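African horse sickness virus (serotype 4) VP7 (African horsesickness virus, PDB 1AHS) forms the surface layer of the viral core as a homotrimer that binds the underlying shell protein VP3, the fragment here being its top domain. Local coordinates at residues Gly2-Ala7 and Ala47-Arg52; Gly26-Asn29 and Ala33-Cys36; Arg67-Cys70 and Ser76-Ser79; Val108-Pro111 and Arg115-Leu118. All coordinates share one frame; numbering follows the deposited sequence.

Contact 1 (Gly2-Ala7 and Ala47-Arg52); sequences GPYAGA and ALLAPR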
loop_
_atom_site.group_PDB
_atom_site.type_symbol
_atom_site.label_atom_id
_atom_site.label_comp_id
_atom_site.label_asym_id
_atom_site.label_seq_id
_atom_site.Cartn_x
_atom_site.Cartn_y
_atom_site.Cartn_z
ATOM N N GLY B 2 -1.340 4.710 14.224
ATOM C CA GLY B 2 -1.732 3.318 14.105
ATOM C C GLY B 2 -0.748 2.598 15.006
ATOM O O GLY B 2 0.336 3.119 15.301
ATOM N N PRO B 3 -1.008 1.349 15.344
ATOM C CA PRO B 3 -0.077 0.674 16.232
ATOM C C PRO B 3 1.322 0.401 15.762
ATOM O O PRO B 3 2.211 0.163 16.588
ATOM C CB PRO B 3 -0.805 -0.604 16.537
ATOM C CG PRO B 3 -1.558 -0.858 15.280
ATOM C CD PRO B 3 -2.102 0.466 14.918
ATOM N N TYR B 4 1.558 0.490 14.457
ATOM C CA TYR B 4 2.864 0.118 13.928
ATOM C C TYR B 4 3.685 1.287 13.453
ATOM O O TYR B 4 4.665 1.113 12.717
ATOM C CB TYR B 4 2.710 -0.927 12.794
ATOM C CG TYR B 4 1.828 -2.126 13.151
ATOM C CD1 TYR B 4 1.869 -2.694 14.423
ATOM C CD2 TYR B 4 0.833 -2.564 12.285
ATOM C CE1 TYR B 4 0.917 -3.643 14.822
ATOM C CE2 TYR B 4 -0.109 -3.516 12.680
ATOM C CZ TYR B 4 -0.058 -4.030 13.949
ATOM O OH TYR B 4 -1.034 -4.880 14.375
ATOM N N ALA B 5 3.354 2.475 13.943
ATOM C CA ALA B 5 4.077 3.677 13.531
ATOM C C ALA B 5 5.560 3.665 13.879
ATOM O O ALA B 5 6.362 4.195 13.130
ATOM C CB ALA B 5 3.387 4.932 14.081
ATOM N N GLY B 6 5.947 2.932 14.909
ATOM C CA GLY B 6 7.339 2.924 15.308
ATOM C C GLY B 6 8.227 1.875 14.710
ATOM O O GLY B 6 9.366 1.725 15.134
ATOM N N ALA B 7 7.709 1.138 13.738
ATOM C CA ALA B 7 8.458 0.089 13.063
ATOM C C ALA B 7 9.630 0.799 12.420
ATOM O O ALA B 7 9.462 1.884 11.869
ATOM C CB ALA B 7 7.584 -0.521 11.991
ATOM N N ALA B 47 3.593 -11.623 18.393
ATOM C CA ALA B 47 4.704 -10.679 18.396
ATOM C C ALA B 47 4.638 -9.637 17.307
ATOM O O ALA B 47 5.167 -8.540 17.462
ATOM C CB ALA B 47 6.012 -11.430 18.271
ATOM N N LEU B 48 3.988 -9.992 16.209
ATOM C CA LEU B 48 3.875 -9.117 15.062
ATOM C C LEU B 48 2.713 -8.140 15.172
ATOM O O LEU B 48 2.908 -6.951 14.950
ATOM C CB LEU B 48 3.750 -9.996 13.814
ATOM C CG LEU B 48 3.975 -9.583 12.345
ATOM C CD1 LEU B 48 2.676 -9.492 11.566
ATOM C CD2 LEU B 48 4.808 -8.346 12.225
ATOM N N LEU B 49 1.522 -8.620 15.551
ATOM C CA LEU B 49 0.338 -7.762 15.638
ATOM C C LEU B 49 0.223 -6.916 16.863
ATOM O O LEU B 49 -0.491 -5.935 16.877
ATOM C CB LEU B 49 -0.922 -8.583 15.547
ATOM C CG LEU B 49 -1.141 -9.355 14.257
ATOM C CD1 LEU B 49 -2.577 -9.828 14.293
ATOM C CD2 LEU B 49 -0.895 -8.451 13.052
ATOM N N ALA B 50 0.896 -7.316 17.916
ATOM C CA ALA B 50 0.855 -6.596 19.144
ATOM C C ALA B 50 1.625 -5.319 19.132
ATOM O O ALA B 50 2.851 -5.296 18.855
ATOM C CB ALA B 50 1.363 -7.428 20.218
ATOM N N PRO B 51 0.932 -4.234 19.526
ATOM C CA PRO B 51 1.429 -2.850 19.638
ATOM C C PRO B 51 2.419 -2.931 20.797
ATOM O O PRO B 51 2.324 -3.869 21.611
ATOM C CB PRO B 51 0.173 -2.064 20.047
ATOM C CG PRO B 51 -0.651 -3.071 20.791
ATOM C CD PRO B 51 -0.476 -4.326 19.962
ATOM N N ARG B 52 3.341 -1.990 20.957
ATOM C CA ARG B 52 4.227 -2.235 22.090
ATOM C C ARG B 52 3.533 -2.294 23.468
ATOM O O ARG B 52 2.462 -1.667 23.678
ATOM C CB ARG B 52 5.566 -1.478 22.001
#

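Contact 2 (Gly26-Asn29 and Ala33-Cys36); sequences GYIN and AEVC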
loop_
_atom_site.group_PDB
_atom_site.type_symbol
_atom_site.label_atom_id
_atom_site.label_comp_id
_atom_site.label_asym_id
_atom_site.label_seq_id
_atom_site.Cartn_x
_atom_site.Cartn_y
_atom_site.Cartn_z
ATOM N N GLY B 26 6.020 -8.735 8.413
ATOM C CA GLY B 26 6.666 -7.437 8.327
ATOM C C GLY B 26 5.600 -6.384 8.230
ATOM O O GLY B 26 4.434 -6.705 8.006
ATOM N N TYR B 27 5.976 -5.128 8.360
ATOM C CA TYR B 27 4.974 -4.094 8.313
ATOM C C TYR B 27 4.942 -3.436 6.988
ATOM O O TYR B 27 5.960 -3.368 6.311
ATOM C CB TYR B 27 5.277 -3.090 9.393
ATOM C CG TYR B 27 5.306 -3.760 10.739
ATOM C CD1 TYR B 27 4.122 -4.102 11.386
ATOM C CD2 TYR B 27 6.514 -4.057 11.368
ATOM C CE1 TYR B 27 4.133 -4.713 12.621
ATOM C CE2 TYR B 27 6.538 -4.677 12.624
ATOM C CZ TYR B 27 5.341 -4.993 13.238
ATOM O OH TYR B 27 5.345 -5.551 14.487
ATOM N N ILE B 28 3.760 -2.983 6.610
ATOM C CA ILE B 28 3.558 -2.278 5.352
ATOM C C ILE B 28 3.460 -0.768 5.644
ATOM O O ILE B 28 3.971 0.069 4.895
ATOM C CB ILE B 28 2.275 -2.758 4.677
ATOM C CG1 ILE B 28 2.399 -4.238 4.325
ATOM C CG2 ILE B 28 2.014 -2.000 3.434
ATOM C CD1 ILE B 28 3.745 -4.667 3.811
ATOM N N ASN B 29 2.822 -0.431 6.761
ATOM C CA ASN B 29 2.643 0.948 7.173
ATOM C C ASN B 29 2.098 0.933 8.603
ATOM O O ASN B 29 2.094 -0.106 9.224
ATOM C CB ASN B 29 1.726 1.699 6.188
ATOM C CG ASN B 29 0.245 1.313 6.292
ATOM O OD1 ASN B 29 -0.241 0.932 7.345
ATOM N ND2 ASN B 29 -0.489 1.501 5.203
ATOM N N ALA B 33 0.039 -5.091 8.380
ATOM C CA ALA B 33 1.154 -6.002 8.495
ATOM C C ALA B 33 0.775 -7.170 7.576
ATOM O O ALA B 33 -0.411 -7.376 7.304
ATOM C CB ALA B 33 1.274 -6.463 9.939
ATOM N N GLU B 34 1.739 -7.928 7.085
ATOM C CA GLU B 34 1.427 -9.059 6.223
ATOM C C GLU B 34 2.296 -10.234 6.625
ATOM O O GLU B 34 3.435 -10.035 7.014
ATOM C CB GLU B 34 1.778 -8.727 4.769
ATOM C CG GLU B 34 0.875 -7.704 4.079
ATOM C CD GLU B 34 1.229 -7.441 2.612
ATOM O OE1 GLU B 34 2.250 -7.964 2.083
ATOM O OE2 GLU B 34 0.479 -6.669 1.973
ATOM N N VAL B 35 1.792 -11.457 6.550
ATOM C CA VAL B 35 2.653 -12.597 6.864
ATOM C C VAL B 35 2.704 -13.508 5.637
ATOM O O VAL B 35 1.680 -13.816 5.025
ATOM C CB VAL B 35 2.279 -13.279 8.239
ATOM C CG1 VAL B 35 0.856 -13.066 8.568
ATOM C CG2 VAL B 35 2.616 -14.729 8.264
ATOM N N CYS B 36 3.914 -13.717 5.147
ATOM C CA CYS B 36 4.157 -14.523 3.979
ATOM C C CYS B 36 4.195 -15.936 4.465
ATOM O O CYS B 36 4.913 -16.217 5.402
ATOM C CB CYS B 36 5.511 -14.161 3.363
ATOM S SG CYS B 36 5.543 -12.562 2.521
#

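Contact 3 (Arg67-Cys70 and Ser76-Ser79); sequences RIFC and SLES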
loop_
_atom_site.group_PDB
_atom_site.type_symbol
_atom_site.label_atom_id
_atom_site.label_comp_id
_atom_site.label_asym_id
_atom_site.label_seq_id
_atom_site.Cartn_x
_atom_site.Cartn_y
_atom_site.Cartn_z
ATOM N N ARG B 67 -5.496 -12.148 -3.132
ATOM C CA ARG B 67 -5.850 -12.904 -4.299
ATOM C C ARG B 67 -4.624 -12.980 -5.276
ATOM O O ARG B 67 -4.348 -14.042 -5.836
ATOM C CB ARG B 67 -7.097 -12.257 -4.930
ATOM C CG ARG B 67 -7.440 -12.739 -6.339
ATOM C CD ARG B 67 -7.954 -14.169 -6.398
ATOM N NE ARG B 67 -9.275 -14.185 -7.034
ATOM C CZ ARG B 67 -9.501 -14.574 -8.286
ATOM N NH1 ARG B 67 -8.486 -15.002 -9.038
ATOM N NH2 ARG B 67 -10.731 -14.486 -8.799
ATOM N N ILE B 68 -3.942 -11.860 -5.554
ATOM C CA ILE B 68 -2.735 -11.930 -6.388
ATOM C C ILE B 68 -1.576 -11.186 -5.689
ATOM O O ILE B 68 -1.787 -10.176 -4.996
ATOM C CB ILE B 68 -2.878 -11.424 -7.901
ATOM C CG1 ILE B 68 -3.208 -9.989 -7.928
ATOM C CG2 ILE B 68 -3.920 -12.162 -8.739
ATOM C CD1 ILE B 68 -2.003 -9.248 -8.258
ATOM N N PHE B 69 -0.367 -11.726 -5.810
ATOM C CA PHE B 69 0.812 -11.121 -5.237
ATOM C C PHE B 69 1.978 -11.587 -6.117
ATOM O O PHE B 69 1.719 -12.124 -7.170
ATOM C CB PHE B 69 0.944 -11.502 -3.746
ATOM C CG PHE B 69 1.201 -12.960 -3.488
ATOM C CD1 PHE B 69 0.158 -13.835 -3.302
ATOM C CD2 PHE B 69 2.489 -13.436 -3.379
ATOM C CE1 PHE B 69 0.404 -15.166 -3.009
ATOM C CE2 PHE B 69 2.738 -14.751 -3.085
ATOM C CZ PHE B 69 1.682 -15.611 -2.901
ATOM N N CYS B 70 3.240 -11.424 -5.733
ATOM C CA CYS B 70 4.328 -11.888 -6.606
ATOM C C CYS B 70 5.433 -12.661 -5.907
ATOM O O CYS B 70 5.560 -12.639 -4.683
ATOM C CB CYS B 70 4.945 -10.721 -7.373
ATOM S SG CYS B 70 5.823 -9.548 -6.416
ATOM N N SER B 76 3.379 -13.020 -11.133
ATOM C CA SER B 76 2.142 -13.126 -10.374
ATOM C C SER B 76 1.887 -14.496 -9.784
ATOM O O SER B 76 2.023 -15.518 -10.444
ATOM C CB SER B 76 0.947 -12.716 -11.211
ATOM O OG SER B 76 1.039 -11.357 -11.569
ATOM N N LEU B 77 1.363 -14.499 -8.577
ATOM C CA LEU B 77 1.096 -15.721 -7.856
ATOM C C LEU B 77 -0.261 -15.482 -7.174
ATOM O O LEU B 77 -0.657 -14.318 -7.025
ATOM C CB LEU B 77 2.200 -15.824 -6.827
ATOM C CG LEU B 77 3.012 -17.080 -6.623
ATOM C CD1 LEU B 77 3.443 -17.583 -7.948
ATOM C CD2 LEU B 77 4.194 -16.785 -5.714
ATOM N N GLU B 78 -1.033 -16.541 -6.886
ATOM C CA GLU B 78 -2.320 -16.400 -6.163
ATOM C C GLU B 78 -2.210 -17.211 -4.886
ATOM O O GLU B 78 -1.547 -18.260 -4.838
ATOM C CB GLU B 78 -3.540 -16.904 -6.937
ATOM C CG GLU B 78 -3.482 -16.678 -8.436
ATOM C CD GLU B 78 -4.837 -16.723 -9.103
ATOM O OE1 GLU B 78 -5.827 -17.049 -8.399
ATOM O OE2 GLU B 78 -4.904 -16.397 -10.326
ATOM N N SER B 79 -2.827 -16.684 -3.839
ATOM C CA SER B 79 -2.841 -17.307 -2.527
ATOM C C SER B 79 -3.637 -18.606 -2.568
ATOM O O SER B 79 -4.688 -18.715 -3.263
ATOM C CB SER B 79 -3.502 -16.358 -1.510
ATOM O OG SER B 79 -2.566 -15.467 -0.948
#

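Contact 4 (Val108-Pro111 and Arg115-Leu118); sequences VGNP and RSIL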
loop_
_atom_site.group_PDB
_atom_site.type_symbol
_atom_site.label_atom_id
_atom_site.label_comp_id
_atom_site.label_asym_id
_atom_site.label_seq_id
_atom_site.Cartn_x
_atom_site.Cartn_y
_atom_site.Cartn_z
ATOM N N VAL B 108 -2.196 -18.624 12.625
ATOM C CA VAL B 108 -2.406 -18.371 11.235
ATOM C C VAL B 108 -2.059 -19.682 10.523
ATOM O O VAL B 108 -1.138 -20.398 10.941
ATOM C CB VAL B 108 -1.480 -17.161 10.922
ATOM C CG1 VAL B 108 -0.125 -17.589 10.427
ATOM C CG2 VAL B 108 -2.166 -16.143 10.158
ATOM N N GLY B 109 -2.870 -20.075 9.549
ATOM C CA GLY B 109 -2.563 -21.308 8.865
ATOM C C GLY B 109 -2.758 -21.269 7.373
ATOM O O GLY B 109 -3.684 -20.637 6.877
ATOM N N ASN B 110 -1.883 -21.971 6.669
ATOM C CA ASN B 110 -1.949 -22.077 5.210
ATOM C C ASN B 110 -1.803 -23.566 4.860
ATOM O O ASN B 110 -0.720 -24.013 4.483
ATOM C CB ASN B 110 -0.831 -21.255 4.548
ATOM C CG ASN B 110 -0.889 -21.288 3.028
ATOM O OD1 ASN B 110 -1.949 -21.087 2.411
ATOM N ND2 ASN B 110 0.254 -21.511 2.418
ATOM N N PRO B 111 -2.873 -24.368 5.067
ATOM C CA PRO B 111 -2.811 -25.794 4.764
ATOM C C PRO B 111 -2.680 -26.104 3.283
ATOM O O PRO B 111 -2.118 -27.141 2.918
ATOM C CB PRO B 111 -4.126 -26.302 5.332
ATOM C CG PRO B 111 -5.053 -25.142 5.147
ATOM C CD PRO B 111 -4.196 -24.019 5.621
ATOM N N ARG B 115 2.067 -21.080 -1.997
ATOM C CA ARG B 115 2.354 -20.004 -1.068
ATOM C C ARG B 115 1.202 -19.038 -0.932
ATOM O O ARG B 115 0.370 -18.937 -1.832
ATOM C CB ARG B 115 3.599 -19.277 -1.525
ATOM C CG ARG B 115 4.819 -20.144 -1.395
ATOM C CD ARG B 115 5.978 -19.531 -2.139
ATOM N NE ARG B 115 5.873 -19.669 -3.591
ATOM C CZ ARG B 115 6.827 -19.290 -4.445
ATOM N NH1 ARG B 115 7.953 -18.739 -3.995
ATOM N NH2 ARG B 115 6.686 -19.527 -5.746
ATOM N N SER B 116 1.135 -18.335 0.197
ATOM C CA SER B 116 0.071 -17.358 0.414
ATOM C C SER B 116 0.586 -16.165 1.215
ATOM O O SER B 116 1.603 -16.292 1.893
ATOM C CB SER B 116 -1.077 -18.001 1.192
ATOM O OG SER B 116 -1.677 -19.066 0.460
ATOM N N ILE B 117 -0.059 -15.001 1.084
ATOM C CA ILE B 117 0.330 -13.849 1.899
ATOM C C ILE B 117 -0.965 -13.391 2.557
ATOM O O ILE B 117 -1.983 -13.311 1.876
ATOM C CB ILE B 117 0.885 -12.664 1.106
ATOM C CG1 ILE B 117 2.199 -13.001 0.438
ATOM C CG2 ILE B 117 1.247 -11.535 2.050
ATOM C CD1 ILE B 117 2.751 -11.827 -0.279
ATOM N N LEU B 118 -0.961 -13.185 3.878
ATOM C CA LEU B 118 -2.146 -12.699 4.588
ATOM C C LEU B 118 -1.864 -11.293 5.068
ATOM O O LEU B 118 -0.769 -11.008 5.587
ATOM C CB LEU B 118 -2.446 -13.543 5.817
ATOM C CG LEU B 118 -3.234 -14.841 5.726
ATOM C CD1 LEU B 118 -2.802 -15.711 4.580
ATOM C CD2 LEU B 118 -3.012 -15.571 7.009
#

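Contact 1 (Gly2-Ala7 and Ala47-Arg52)
Y4 reaches across to the end of helix 46-49 and gives its phenolic hydrogen to the backbone carbonyl of L49, with OH 2.8 Å from O. The oxygen lies at the ring edge, in its plane, and the C=O...OH angle of 114° brings the hydroxyl in well to one side of the carbonyl axis. A50 already departs from helical angles, so this carbonyl stands at the C-terminal end of the helix, where a side-chain donor can serve it. CG of Y4 is anti to its own carbonyl carbon (chi1 -50°), and from there the ring extends toward L49. P3 lies against one ring face, its CG 3.7 Å above the plane and over the centre, which probably limits how far the phenol can swing. The two segments thus tie the N-terminal stretch of the top domain, folded here into a type I turn from G2 to A5, to the flank of its beta-sandwich. Proline suits the second position of such a turn, because its ring already holds phi near the required value. P3 also meets P51: the two CB atoms are 3.9 Å apart, an apolar touch. On the helix, the carbonyl of L48 receives the hydroxyl of Y27, whose ring meets that of Y4. Within the turn, the carbonyl of Y4 accepts a hydrogen bond from R64 of a second subunit.

Contact 2 (Gly26-Asn29 and Ala33-Cys36)
G26 and E34 pair across a beta hairpin in which strand 23-27, at the border of the five-stranded sheet within this chain, runs antiparallel to strand 32-37. Their two backbone bonds close a hydrogen-bonded pair: N of G26 lies 3.2 Å from O of E34, and N of E34 lies 3.1 Å from O of G26, the second being the straighter (161° at the hydrogen). As a glycine, G26 brings no side chain to the face that carries E34. Y27 and A33 form the adjacent non-hydrogen-bonded pair. There the small methyl lets the ring come close, with CB of A33 4.0 Å from CD1 of Y27, approached obliquely. On the face of E34, I28 supplies hydrocarbon for the glutamate stem: its CG1 is 3.8 Å from CG of E34, and its CD1 lies beside the carboxylate carbon. The E34 chain runs extended beyond CG (chi2 -178°), carrying its buried carboxylate past the isoleucine to S13 OG and G14 N. These donors satisfy one oxygen each and would probably ease the cost of burying charge. On its other edge strand 32-37 pairs with strand 116-122. The short connection between the strands completes an antiparallel beta hairpin of the kind that builds jelly-roll sandwich sheets.

Contact 3 (Arg67-Cys70 and Ser76-Ser79)
F69 and L77 form the tight half of a small antiparallel beta hairpin, separate from the two main sheets in its pairing but packed against strand 116-122. They are a hydrogen-bonded pair: N of F69 is 2.9 Å from O of L77, and N of L77 is 2.8 Å from O of F69. Their side chains share one face, where CB of L77 sits over the phenylalanine ring in a CH-pi contact, 4.0 Å from the centroid and 15° off the normal. CD2 of L77 lies 3.6 Å from CE2 of F69. The ring takes the rarer first torsion (chi1 66°), with CG wedged between the backbone N and the carbonyl carbon, which places the aromatic plane under leucine. A broad flat ring and a branched aliphatic chain suit this overlap, and I117 packs on F69 as well. The other half is looser and more polar. R67 and E78 run alongside each other in the same direction, their guanidinium and carboxylate planes 38° apart, and the salt bridge between them is long and weak, at 3.4 Å from NH1 of R67 to OE1 of E78. The arginine's stronger partner is E9 of the third subunit, salt-bridged to NE, so this flank serves the trimer interface too. S79, at the hairpin's foot, brings OG to 3.6 Å from CE1 of F69 while bonding to L66 O and I117 N.

Contact 4 (Val108-Pro111 and Arg115-Leu118)
N110 and S116 meet through a hydrogen bond in which the serine hydroxyl points its proton at the amide oxygen, with OG 2.8 Å from OD1. The donor stands 48° out of the carbonyl plane, so the bond, though short, is not aimed along a lone pair. N110 holds CG anti to its backbone N (chi1 -178°), which sends the amide across to the serine. Two residues along each strand, V108 and L118 meet as hydrocarbons, their side chains passing alongside one another with opposite headings; the separation of CG2 of V108 and CD2 of L118, 3.3 Å, is shorter than normal and its exact value doubtful. In the next shell the amide is fixed by its other end, since ND2 of N110 gives hydrogens to the carbonyls of D38 and R114. OG of S116 in turn accepts the N-H of A80. A small hydroxyl and a two-ended amide thus suit a buried spot crossed by several backbone groups. Further out, V85 packs on both V108 and L118. No backbone bond joins the two strands: 106-110 belongs to the four-stranded sheet and 116-122 to the five-stranded one, and their side chains face each other across the interior of a jelly-roll beta-sandwich.

Overall arrangement
Contacts 1, 2 and 4 are buried, whereas contact 3 is partly buried, its centre about 15 Å from that of the chain. Contacts 2 and 4 are tied to the five-stranded sheet: strands 32-37 and 116-122 are neighbours in it, linked by V35 N to L118 O. Contact 2 works by backbone pairing within a sheet, contact 4 by side chains between sheets. Contact 1 lies on the opposite side of the chain's centre from contacts 3 and 4 and uses side-chain-to-carbonyl bonding. Contact 3 combines hairpin pairing with a charged pair at the subunit interface and touches contact 4 through F69 and I117. Contacts 1 and 2 face the second subunit, contact 3 the third.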